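Local coordinates for protein pyridoxine 4-oxidase (Mesorhizobium loti, PDB 4HA6) that oxidises pyridoxine at its 4-hydroxymethyl group to pyridoxal, using FAD as cofactor and molecular oxygen as electron acceptor, as a member of the GMC oxidoreductase family, at residues 328-333 against 362-367; 166-171 against 178-183; 340-345 against 357-362; 298-303 against 404-409. One frame throughout, in Å; residues are numbered along the deposited sequence.

Contact 1 (328-333 against 362-367)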
loop_
_atom_site.group_PDB
_atom_site.type_symbol
_atom_site.label_atom_id
_atom_site.label_comp_id
_atom_site.label_asym_id
_atom_site.label_seq_id
_atom_site.Cartn_x
_atom_site.Cartn_y
_atom_site.Cartn_z
ATOM N N ALA A 328 -22.601 -6.127 -9.969
ATOM C CA ALA A 328 -21.483 -6.902 -9.444
ATOM C C ALA A 328 -20.219 -6.636 -10.260
ATOM O O ALA A 328 -20.226 -5.821 -11.199
ATOM C CB ALA A 328 -21.829 -8.387 -9.467
ATOM N N GLY A 329 -19.135 -7.324 -9.909
ATOM C CA GLY A 329 -17.931 -7.295 -10.730
ATOM C C GLY A 329 -16.783 -6.523 -10.115
ATOM O O GLY A 329 -16.667 -6.445 -8.884
ATOM N N GLN A 330 -15.936 -5.944 -10.965
ATOM C CA GLN A 330 -14.767 -5.209 -10.488
ATOM C C GLN A 330 -15.158 -3.852 -9.922
ATOM O O GLN A 330 -15.921 -3.116 -10.554
ATOM C CB GLN A 330 -13.763 -5.004 -11.609
ATOM C CG GLN A 330 -12.458 -4.417 -11.113
ATOM C CD GLN A 330 -11.502 -4.166 -12.234
ATOM O OE1 GLN A 330 -11.933 -3.823 -13.331
ATOM N NE2 GLN A 330 -10.189 -4.338 -11.982
ATOM N N PRO A 331 -14.664 -3.522 -8.716
ATOM C CA PRO A 331 -15.046 -2.225 -8.135
ATOM C C PRO A 331 -14.613 -1.065 -9.018
ATOM O O PRO A 331 -13.624 -1.194 -9.748
ATOM C CB PRO A 331 -14.260 -2.176 -6.818
ATOM C CG PRO A 331 -14.003 -3.625 -6.448
ATOM C CD PRO A 331 -13.901 -4.370 -7.774
ATOM N N GLU A 332 -15.344 0.048 -8.946
ATOM C CA GLU A 332 -14.923 1.288 -9.599
ATOM C C GLU A 332 -14.774 2.419 -8.579
ATOM O O GLU A 332 -13.948 3.317 -8.749
ATOM C CB GLU A 332 -15.925 1.710 -10.681
ATOM C CG GLU A 332 -16.152 0.671 -11.749
ATOM C CD GLU A 332 -17.121 1.154 -12.804
ATOM O OE1 GLU A 332 -18.280 1.493 -12.446
ATOM O OE2 GLU A 332 -16.715 1.204 -13.986
ATOM N N ILE A 333 -15.586 2.384 -7.526
ATOM C CA ILE A 333 -15.477 3.375 -6.457
ATOM C C ILE A 333 -15.559 2.674 -5.106
ATOM O O ILE A 333 -15.809 1.463 -5.033
ATOM C CB ILE A 333 -16.580 4.477 -6.542
ATOM C CG1 ILE A 333 -17.976 3.845 -6.469
ATOM C CG2 ILE A 333 -16.443 5.331 -7.798
ATOM C CD1 ILE A 333 -19.127 4.831 -6.690
ATOM N N ILE A 362 -11.828 6.511 -5.641
ATOM C CA ILE A 362 -11.979 5.701 -6.850
ATOM C C ILE A 362 -10.972 4.563 -6.761
ATOM O O ILE A 362 -9.897 4.717 -6.159
ATOM C CB ILE A 362 -11.756 6.522 -8.148
ATOM C CG1 ILE A 362 -10.335 7.117 -8.190
ATOM C CG2 ILE A 362 -12.817 7.611 -8.265
ATOM C CD1 ILE A 362 -10.007 7.760 -9.520
ATOM N N THR A 363 -11.304 3.415 -7.342
ATOM C CA THR A 363 -10.506 2.222 -7.049
ATOM C C THR A 363 -9.380 1.962 -8.024
ATOM O O THR A 363 -8.412 1.274 -7.675
ATOM C CB THR A 363 -11.377 0.963 -6.993
ATOM O OG1 THR A 363 -12.234 0.932 -8.140
ATOM C CG2 THR A 363 -12.217 0.951 -5.725
ATOM N N HIS A 364 -9.503 2.477 -9.249
ATOM C CA HIS A 364 -8.492 2.228 -10.285
ATOM C C HIS A 364 -8.172 3.524 -11.047
ATOM O O HIS A 364 -8.562 3.679 -12.208
ATOM C CB HIS A 364 -8.995 1.147 -11.250
ATOM C CG HIS A 364 -9.322 -0.152 -10.580
ATOM N ND1 HIS A 364 -10.560 -0.418 -10.039
ATOM C CD2 HIS A 364 -8.553 -1.239 -10.311
ATOM C CE1 HIS A 364 -10.554 -1.628 -9.501
ATOM N NE2 HIS A 364 -9.343 -2.142 -9.641
ATOM N N PRO A 365 -7.463 4.468 -10.399
ATOM C CA PRO A 365 -7.160 5.741 -11.081
ATOM C C PRO A 365 -6.352 5.517 -12.354
ATOM O O PRO A 365 -5.478 4.626 -12.383
ATOM C CB PRO A 365 -6.300 6.502 -10.056
ATOM C CG PRO A 365 -5.760 5.430 -9.110
ATOM C CD PRO A 365 -6.864 4.391 -9.053
ATOM N N THR A 366 -6.655 6.295 -13.391
ATOM C CA THR A 366 -5.935 6.182 -14.650
ATOM C C THR A 366 -4.818 7.198 -14.740
ATOM O O THR A 366 -3.970 7.078 -15.616
ATOM C CB THR A 366 -6.857 6.290 -15.900
ATOM O OG1 THR A 366 -7.443 7.596 -15.968
ATOM C CG2 THR A 366 -7.952 5.259 -15.830
ATOM N N SER A 367 -4.808 8.197 -13.849
ATOM C CA SER A 367 -3.672 9.124 -13.776
ATOM C C SER A 367 -2.381 8.375 -13.434
ATOM O O SER A 367 -2.409 7.306 -12.808
ATOM C CB SER A 367 -3.914 10.232 -12.739
ATOM O OG SER A 367 -5.129 10.917 -13.005
HETATM O O HOH W 1 -11.865 3.508 -10.600
#
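Gln-330 reaches across to His-364 with its chain fully extended, CG anti to the backbone N (chi1 -172°), so that its amide lies obliquely against the imidazole, the two planes 50° apart. Gln-330 CG stands 3.7 Å from His-364 CE1, and both Gln-330 NE2 and His-364 NE2 hydrogen-bond to Asp-99 OD1, one carboxylate oxygen gathering the tips of both side chains. An alanine in place of Gln-330 would remove the amide and would probably leave His-364 less firmly oriented and Asp-99 with one donor fewer. The imidazole also has the carbonyl O of Pro-331 at its edge, near the ring plane, 3.1 Å from His-364 CE1. Here the antiparallel pairing of strands 333-338 and 355-362 runs out: Ile-333 and Ile-362 form a non-hydrogen-bonded pair, their CG2 methyls meeting at 4.3 Å. On the other edge, Glu-332 and Ile-333 both face Met-320 of strand 314-320 in a classic beta bulge. Beyond the pair, Thr-363 N donates to Glu-332 O (3.0 Å, 164° at the hydrogen), although it approaches from above the carbonyl plane. The same oxygen accepts from a water, which in turn accepts from His-364 N. Thr-363 turns its small branched side chain towards the other loop; its CG2 rests on Pro-331 CB at 3.9 Å, while OG1 accepts a weak bond from His-364 ND1.

Contact 2 (166-171 against 178-183)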
loop_
_atom_site.group_PDB
_atom_site.type_symbol
_atom_site.label_atom_id
_atom_site.label_comp_id
_atom_site.label_asym_id
_atom_site.label_seq_id
_atom_site.Cartn_x
_atom_site.Cartn_y
_atom_site.Cartn_z
ATOM N N LEU A 166 -26.425 -3.597 -2.055
ATOM C CA LEU A 166 -25.105 -4.221 -1.916
ATOM C C LEU A 166 -25.184 -5.533 -1.134
ATOM O O LEU A 166 -25.745 -5.577 -0.044
ATOM C CB LEU A 166 -24.120 -3.271 -1.228
ATOM C CG LEU A 166 -23.647 -2.059 -2.031
ATOM C CD1 LEU A 166 -22.985 -1.042 -1.109
ATOM C CD2 LEU A 166 -22.680 -2.487 -3.138
ATOM N N PRO A 167 -24.599 -6.608 -1.682
ATOM C CA PRO A 167 -24.628 -7.897 -0.978
ATOM C C PRO A 167 -23.748 -7.916 0.277
ATOM O O PRO A 167 -22.745 -7.187 0.386
ATOM C CB PRO A 167 -24.101 -8.887 -2.027
ATOM C CG PRO A 167 -23.279 -8.049 -2.969
ATOM C CD PRO A 167 -23.963 -6.705 -3.010
ATOM N N ARG A 168 -24.134 -8.745 1.237
ATOM C CA ARG A 168 -23.372 -8.864 2.467
ATOM C C ARG A 168 -22.245 -9.874 2.285
ATOM O O ARG A 168 -22.479 -11.037 1.947
ATOM C CB ARG A 168 -24.281 -9.285 3.625
ATOM C CG ARG A 168 -24.508 -8.192 4.655
ATOM C CD ARG A 168 -24.811 -8.765 6.047
ATOM N NE ARG A 168 -25.063 -7.702 7.019
ATOM C CZ ARG A 168 -26.183 -6.981 7.048
ATOM N NH1 ARG A 168 -27.143 -7.208 6.159
ATOM N NH2 ARG A 168 -26.343 -6.026 7.954
ATOM N N LEU A 169 -21.017 -9.418 2.501
ATOM C CA LEU A 169 -19.847 -10.257 2.308
ATOM C C LEU A 169 -19.256 -10.616 3.666
ATOM O O LEU A 169 -19.534 -9.955 4.671
ATOM C CB LEU A 169 -18.795 -9.505 1.493
ATOM C CG LEU A 169 -19.159 -8.934 0.116
ATOM C CD1 LEU A 169 -18.003 -8.104 -0.444
ATOM C CD2 LEU A 169 -19.514 -10.045 -0.845
ATOM N N GLU A 170 -18.442 -11.666 3.691
ATOM C CA GLU A 170 -17.606 -11.946 4.843
ATOM C C GLU A 170 -16.157 -11.587 4.519
ATOM O O GLU A 170 -15.355 -12.466 4.173
ATOM C CB GLU A 170 -17.673 -13.423 5.221
ATOM C CG GLU A 170 -18.914 -13.865 5.949
ATOM C CD GLU A 170 -18.653 -15.178 6.661
ATOM O OE1 GLU A 170 -18.758 -16.237 6.007
ATOM O OE2 GLU A 170 -18.288 -15.147 7.858
ATOM N N GLY A 171 -15.814 -10.305 4.654
ATOM C CA GLY A 171 -14.505 -9.833 4.238
ATOM C C GLY A 171 -14.513 -9.632 2.733
ATOM O O GLY A 171 -15.498 -9.977 2.069
ATOM N N ILE A 178 -17.154 -6.430 -4.255
ATOM C CA ILE A 178 -18.267 -5.479 -4.177
ATOM C C ILE A 178 -19.297 -5.992 -3.184
ATOM O O ILE A 178 -19.745 -7.136 -3.288
ATOM C CB ILE A 178 -18.962 -5.290 -5.544
ATOM C CG1 ILE A 178 -18.136 -4.371 -6.446
ATOM C CG2 ILE A 178 -20.348 -4.705 -5.375
ATOM C CD1 ILE A 178 -18.747 -4.177 -7.810
ATOM N N GLY A 179 -19.674 -5.151 -2.224
ATOM C CA GLY A 179 -20.651 -5.548 -1.215
ATOM C C GLY A 179 -20.444 -4.737 0.052
ATOM O O GLY A 179 -19.771 -3.702 0.009
ATOM N N VAL A 180 -21.026 -5.188 1.166
ATOM C CA VAL A 180 -20.835 -4.523 2.455
ATOM C C VAL A 180 -20.295 -5.528 3.473
ATOM O O VAL A 180 -20.695 -6.694 3.460
ATOM C CB VAL A 180 -22.129 -3.845 2.977
ATOM C CG1 VAL A 180 -22.511 -2.658 2.101
ATOM C CG2 VAL A 180 -23.275 -4.845 3.060
ATOM N N THR A 181 -19.362 -5.081 4.320
ATOM C CA THR A 181 -18.680 -5.966 5.268
ATOM C C THR A 181 -17.730 -5.139 6.118
ATOM O O THR A 181 -17.194 -4.132 5.648
ATOM C CB THR A 181 -17.872 -7.095 4.535
ATOM O OG1 THR A 181 -17.210 -7.949 5.484
ATOM C CG2 THR A 181 -16.832 -6.500 3.612
ATOM N N PRO A 182 -17.527 -5.546 7.384
ATOM C CA PRO A 182 -16.397 -4.960 8.114
ATOM C C PRO A 182 -15.100 -5.342 7.407
ATOM O O PRO A 182 -15.018 -6.456 6.875
ATOM C CB PRO A 182 -16.447 -5.670 9.479
ATOM C CG PRO A 182 -17.842 -6.203 9.604
ATOM C CD PRO A 182 -18.291 -6.511 8.197
ATOM N N ASN A 183 -14.111 -4.451 7.392
ATOM C CA ASN A 183 -12.804 -4.794 6.843
ATOM C C ASN A 183 -12.169 -5.935 7.617
ATOM O O ASN A 183 -12.222 -5.953 8.845
ATOM C CB ASN A 183 -11.860 -3.590 6.904
ATOM C CG ASN A 183 -12.419 -2.372 6.196
ATOM O OD1 ASN A 183 -13.207 -2.500 5.268
ATOM N ND2 ASN A 183 -12.017 -1.182 6.640
#
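Two backbone bonds and one side-chain bond tie 166-171 to 178-183. Val-180 N gives its hydrogen to Pro-167 O (2.7 Å), nearly along the C=O axis, and Val-180 O receives Leu-169 N in the carbonyl plane, almost straight at 177°. Both polar atoms of Val-180 are thus satisfied by residues flanking Arg-168. Thr-181 OG1, set anti to its backbone N (chi1 180°), accepts from Gly-171 N at 2.9 Å and donates to Pro-182 O; a hydroxyl suits this buried spot because it can do both. Glycine suits position Gly-179 twice over: its backbone angles would jam a CB against the preceding carbonyl O, and a side chain would also collide with Pro-167 O and Leu-169 CG. Leu-166 CD1 meets Val-180 CG1 at 3.6 Å, the two chains crossing at about a right angle. Arg-168 lays its CG beside Val-180 CG2, while its guanidinium forms a salt bridge with Glu-159 of helix 152-163. Gly-179 and Asn-183 hydrogen-bond to strand 314-320 through Tyr-319 and Glu-315. Arg-168 and Val-180 form a single isolated bridge between limbs running in the same general sense, 57° apart, within the connection from helix 152-163 to strand 187-188.

Contact 3 (340-345 against 357-362)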
loop_
_atom_site.group_PDB
_atom_site.type_symbol
_atom_site.label_atom_id
_atom_site.label_comp_id
_atom_site.label_asym_id
_atom_site.label_seq_id
_atom_site.Cartn_x
_atom_site.Cartn_y
_atom_site.Cartn_z
ATOM N N ALA A 340 -13.935 8.102 13.036
ATOM C CA ALA A 340 -13.340 9.401 13.373
ATOM C C ALA A 340 -13.721 10.478 12.352
ATOM O O ALA A 340 -13.767 10.211 11.151
ATOM C CB ALA A 340 -11.844 9.283 13.451
ATOM N N PRO A 341 -13.974 11.707 12.828
ATOM C CA PRO A 341 -14.389 12.830 11.968
ATOM C C PRO A 341 -13.253 13.353 11.066
ATOM O O PRO A 341 -12.804 14.487 11.227
ATOM C CB PRO A 341 -14.810 13.905 12.977
ATOM C CG PRO A 341 -14.005 13.586 14.224
ATOM C CD PRO A 341 -13.912 12.081 14.256
ATOM N N ILE A 342 -12.823 12.532 10.112
ATOM C CA ILE A 342 -11.633 12.806 9.307
ATOM C C ILE A 342 -11.838 13.836 8.180
ATOM O O ILE A 342 -12.672 13.648 7.303
ATOM C CB ILE A 342 -11.082 11.483 8.725
ATOM C CG1 ILE A 342 -10.585 10.578 9.862
ATOM C CG2 ILE A 342 -9.990 11.748 7.695
ATOM C CD1 ILE A 342 -9.919 9.290 9.401
ATOM N N VAL A 343 -11.080 14.931 8.209
ATOM C CA VAL A 343 -11.124 15.902 7.117
ATOM C C VAL A 343 -9.705 16.267 6.695
ATOM O O VAL A 343 -8.763 16.086 7.472
ATOM C CB VAL A 343 -11.881 17.194 7.504
ATOM C CG1 VAL A 343 -13.277 16.872 8.021
ATOM C CG2 VAL A 343 -11.098 17.984 8.544
ATOM N N SER A 344 -9.547 16.777 5.471
ATOM C CA SER A 344 -8.234 17.241 5.010
ATOM C C SER A 344 -7.864 18.543 5.714
ATOM O O SER A 344 -8.674 19.097 6.462
ATOM C CB SER A 344 -8.246 17.479 3.497
ATOM O OG SER A 344 -8.995 18.646 3.186
ATOM N N GLU A 345 -6.653 19.039 5.471
ATOM C CA GLU A 345 -6.241 20.319 6.042
ATOM C C GLU A 345 -7.062 21.498 5.510
ATOM O O GLU A 345 -7.012 22.586 6.081
ATOM C CB GLU A 345 -4.748 20.579 5.816
ATOM C CG GLU A 345 -4.411 21.160 4.450
ATOM C CD GLU A 345 -4.480 20.137 3.315
ATOM O OE1 GLU A 345 -4.751 18.942 3.576
ATOM O OE2 GLU A 345 -4.255 20.536 2.152
ATOM N N SER A 357 -17.066 10.861 9.430
ATOM C CA SER A 357 -16.893 11.120 8.011
ATOM C C SER A 357 -17.090 9.835 7.238
ATOM O O SER A 357 -16.693 8.761 7.695
ATOM C CB SER A 357 -15.483 11.641 7.714
ATOM O OG SER A 357 -15.320 12.984 8.113
ATOM N N LEU A 358 -17.720 9.952 6.073
ATOM C CA LEU A 358 -17.711 8.878 5.096
ATOM C C LEU A 358 -16.626 9.260 4.099
ATOM O O LEU A 358 -16.622 10.374 3.562
ATOM C CB LEU A 358 -19.061 8.747 4.393
ATOM C CG LEU A 358 -20.320 8.566 5.245
ATOM C CD1 LEU A 358 -21.438 8.038 4.378
ATOM C CD2 LEU A 358 -20.097 7.660 6.443
ATOM N N LEU A 359 -15.690 8.350 3.881
ATOM C CA LEU A 359 -14.587 8.614 2.985
ATOM C C LEU A 359 -14.974 8.032 1.637
ATOM O O LEU A 359 -15.672 7.014 1.569
ATOM C CB LEU A 359 -13.318 7.973 3.536
ATOM C CG LEU A 359 -13.061 8.329 5.005
ATOM C CD1 LEU A 359 -11.888 7.553 5.566
ATOM C CD2 LEU A 359 -12.833 9.831 5.166
ATOM N N PHE A 360 -14.570 8.692 0.562
ATOM C CA PHE A 360 -15.004 8.261 -0.769
ATOM C C PHE A 360 -13.801 8.338 -1.694
ATOM O O PHE A 360 -12.956 9.257 -1.568
ATOM C CB PHE A 360 -16.197 9.101 -1.265
ATOM C CG PHE A 360 -15.927 10.586 -1.290
ATOM C CD1 PHE A 360 -16.203 11.378 -0.176
ATOM C CD2 PHE A 360 -15.375 11.185 -2.426
ATOM C CE1 PHE A 360 -15.935 12.754 -0.183
ATOM C CE2 PHE A 360 -15.106 12.568 -2.452
ATOM C CZ PHE A 360 -15.384 13.348 -1.322
ATOM N N GLY A 361 -13.678 7.359 -2.587
ATOM C CA GLY A 361 -12.487 7.267 -3.423
ATOM C C GLY A 361 -12.796 6.556 -4.724
ATOM O O GLY A 361 -13.915 6.064 -4.898
ATOM N N ILE A 362 -11.828 6.511 -5.641
ATOM C CA ILE A 362 -11.979 5.701 -6.850
ATOM C C ILE A 362 -10.972 4.563 -6.761
ATOM O O ILE A 362 -9.897 4.717 -6.159
ATOM C CB ILE A 362 -11.756 6.522 -8.148
ATOM C CG1 ILE A 362 -10.335 7.117 -8.190
ATOM C CG2 ILE A 362 -12.817 7.611 -8.265
ATOM C CD1 ILE A 362 -10.007 7.760 -9.520
#
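Ser-357 OG is the polar centre of this contact: it donates to Ile-342 O at 2.8 Å. The hydroxyl approaches from above the carbonyl plane, 43° out of it, with a C=O...donor angle of 118°. Its torsion puts it there, OG lying anti to the carbonyl carbon and beside the backbone N (chi1 -75°), so that a short side chain directed at the loop spans the gap; Ser-357 CB itself comes to 3.5 Å from Ile-342 O. Beside this bond Ile-342 CG2 meets Leu-359 CD2 at 4.3 Å, a loose apolar touch suited to two branched aliphatic chains. The loop turns at Pro-341, the centre of an inverse gamma turn, whose fixed phi favours it, closed by a weak bond from Ile-342 N to Ala-340 O. The loop belongs to the long connection between the antiparallel strands 333-338 and 355-362, and Ser-357 and Leu-359 pair through their backbones with Gly-338 and Gly-336 of the neighbouring strand. Farther out, Ser-344 pairs through its backbone with Ala-296 of strand 293-302, against which Ile-342 also leans, and its hydroxyl bonds to Arg-439 O. The side chain of Leu-359 lies about 5 Å from the bound pyridoxamine.

Contact 4 (298-303 against 404-409)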
loop_
_atom_site.group_PDB
_atom_site.type_symbol
_atom_site.label_atom_id
_atom_site.label_comp_id
_atom_site.label_asym_id
_atom_site.label_seq_id
_atom_site.Cartn_x
_atom_site.Cartn_y
_atom_site.Cartn_z
ATOM N N ASN A 298 -17.034 13.220 3.294
ATOM C CA ASN A 298 -18.473 13.453 3.423
ATOM C C ASN A 298 -18.749 13.481 4.943
ATOM O O ASN A 298 -19.065 12.451 5.550
ATOM C CB ASN A 298 -19.226 12.317 2.712
ATOM C CG ASN A 298 -20.710 12.589 2.540
ATOM O OD1 ASN A 298 -21.479 11.672 2.222
ATOM N ND2 ASN A 298 -21.121 13.844 2.726
ATOM N N LEU A 299 -18.576 14.662 5.545
ATOM C CA LEU A 299 -18.555 14.852 6.999
ATOM C C LEU A 299 -19.964 15.081 7.554
ATOM O O LEU A 299 -20.679 15.966 7.069
ATOM C CB LEU A 299 -17.702 16.085 7.324
ATOM C CG LEU A 299 -16.899 16.230 8.620
ATOM C CD1 LEU A 299 -17.149 17.601 9.286
ATOM C CD2 LEU A 299 -17.106 15.069 9.589
ATOM N N TYR A 300 -20.346 14.306 8.571
ATOM C CA TYR A 300 -21.681 14.415 9.193
ATOM C C TYR A 300 -21.627 14.782 10.673
ATOM O O TYR A 300 -20.930 14.135 11.464
ATOM C CB TYR A 300 -22.448 13.090 9.056
ATOM C CG TYR A 300 -22.769 12.734 7.631
ATOM C CD1 TYR A 300 -23.966 13.143 7.055
ATOM C CD2 TYR A 300 -21.862 12.013 6.844
ATOM C CE1 TYR A 300 -24.273 12.836 5.729
ATOM C CE2 TYR A 300 -22.159 11.698 5.512
ATOM C CZ TYR A 300 -23.368 12.116 4.967
ATOM O OH TYR A 300 -23.684 11.818 3.659
ATOM N N ALA A 301 -22.385 15.802 11.062
ATOM C CA ALA A 301 -22.569 16.086 12.480
ATOM C C ALA A 301 -23.340 14.917 13.085
ATOM O O ALA A 301 -24.316 14.441 12.489
ATOM C CB ALA A 301 -23.344 17.393 12.668
ATOM N N ALA A 302 -22.917 14.445 14.256
ATOM C CA ALA A 302 -23.608 13.316 14.885
ATOM C C ALA A 302 -24.719 13.769 15.830
ATOM O O ALA A 302 -24.580 14.779 16.526
ATOM C CB ALA A 302 -22.630 12.403 15.604
ATOM N N ARG A 303 -25.805 12.996 15.849
ATOM C CA ARG A 303 -26.991 13.270 16.660
ATOM C C ARG A 303 -26.732 12.910 18.123
ATOM O O ARG A 303 -27.483 13.303 19.018
ATOM C CB ARG A 303 -28.179 12.445 16.131
ATOM C CG ARG A 303 -29.544 12.959 16.561
ATOM C CD ARG A 303 -30.666 12.086 16.018
ATOM N NE ARG A 303 -30.475 10.726 16.456
ATOM C CZ ARG A 303 -30.988 10.229 17.574
ATOM N NH1 ARG A 303 -31.770 10.973 18.361
ATOM N NH2 ARG A 303 -30.727 8.976 17.891
ATOM N N ALA A 404 -22.176 8.546 -4.380
ATOM C CA ALA A 404 -22.560 7.293 -3.746
ATOM C C ALA A 404 -22.526 7.484 -2.238
ATOM O O ALA A 404 -23.392 6.979 -1.514
ATOM C CB ALA A 404 -21.645 6.167 -4.173
ATOM N N SER A 405 -21.523 8.229 -1.778
ATOM C CA SER A 405 -21.316 8.460 -0.352
ATOM C C SER A 405 -22.492 9.211 0.272
ATOM O O SER A 405 -22.968 8.870 1.366
ATOM C CB SER A 405 -20.030 9.270 -0.139
ATOM O OG SER A 405 -19.778 9.439 1.241
ATOM N N ARG A 406 -22.942 10.259 -0.402
ATOM C CA ARG A 406 -24.039 11.046 0.138
ATOM C C ARG A 406 -25.343 10.238 0.146
ATOM O O ARG A 406 -26.102 10.317 1.107
ATOM C CB ARG A 406 -24.167 12.367 -0.617
ATOM C CG ARG A 406 -22.882 13.212 -0.524
ATOM C CD ARG A 406 -23.063 14.576 -1.155
ATOM N NE ARG A 406 -23.938 15.407 -0.342
ATOM C CZ ARG A 406 -24.645 16.427 -0.813
ATOM N NH1 ARG A 406 -24.584 16.739 -2.102
ATOM N NH2 ARG A 406 -25.419 17.130 0.002
ATOM N N THR A 407 -25.570 9.433 -0.895
ATOM C CA THR A 407 -26.753 8.566 -0.940
ATOM C C THR A 407 -26.751 7.638 0.282
ATOM O O THR A 407 -27.742 7.558 1.022
ATOM C CB THR A 407 -26.830 7.742 -2.253
ATOM O OG1 THR A 407 -26.931 8.634 -3.371
ATOM C CG2 THR A 407 -28.042 6.822 -2.262
ATOM N N ILE A 408 -25.632 6.957 0.511
ATOM C CA ILE A 408 -25.509 6.091 1.682
ATOM C C ILE A 408 -25.638 6.907 2.967
ATOM O O ILE A 408 -26.405 6.538 3.857
ATOM C CB ILE A 408 -24.190 5.307 1.709
ATOM C CG1 ILE A 408 -24.131 4.324 0.532
ATOM C CG2 ILE A 408 -24.055 4.563 3.042
ATOM C CD1 ILE A 408 -22.755 3.731 0.288
ATOM N N GLY A 409 -24.901 8.015 3.052
ATOM C CA GLY A 409 -24.928 8.867 4.233
ATOM C C GLY A 409 -26.303 9.325 4.708
ATOM O O GLY A 409 -26.521 9.500 5.914
#
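Asn-298 thrusts its amide at the turn of helix formed by Ser-405 and Arg-406, with CG anti to the backbone N (chi1 -169°) and the flat group standing nearly perpendicular, 87°, to the guanidinium plane of Arg-406. Asn-298 OD1 is gripped twice: Ser-405 OG donates in the carbonyl plane, on a lone pair, at 3.0 Å, and Tyr-300 OH, from its own strand, donates from above that plane at 2.6 Å. ND2 is satisfied too, by Leu-423 O and Glu-421 OE1, so a buried carboxamide finds partners for both ends. Glu-421 OE1 also takes a salt bridge from Arg-406 NE; the arginine chain, bent at chi3, passes Asn-298 on the way, its CG 3.4 Å from Asn-298 OD1. An alanine at Asn-298 would take away the acceptor shared by the hydroxyls of Ser-405 and Tyr-300 and would probably loosen the hold of strand on helix. Tyr-300 sets its hydroxyl over the last turn, OH 3.3 Å from Gly-409 CA, where any side chain would clash with it; glycine makes that approach possible. His-410 packs edge-to-face with the tyrosine ring. Strand 298-302 and helix 404-409 run almost parallel, 21° apart with axes 9.5 Å from each other; helix 392-409 lies along a face of the antiparallel sheet in which 293-302 pairs with 355-362 and 418-421, and Leu-358 touches both Tyr-300 and Ser-405.

How the contacts relate
Contacts 1, 3 and 4 all involve the antiparallel sheet. The segments of contacts 1 and 3 share Ile-362, which makes contact only in contact 1; Ile-333 CD1 of contact 1 packs 3.8 Å from Ala-404 CB of contact 4, and Leu-358 N probably hydrogen-bonds to Asn-298 O. Contact 4 is the most buried and joins strand to helix through side-chain polar groups; contact 3, partly buried, lies near the substrate and depends on one hydroxyl; contact 1, at a sheet end, mixes one backbone bond, a water and an imidazole. Contact 2 belongs to a separate loop with exposed residues, held mainly by backbone bonds, yet Ile-178 CD1 packs 3.3 Å from Gly-329 O of contact 1.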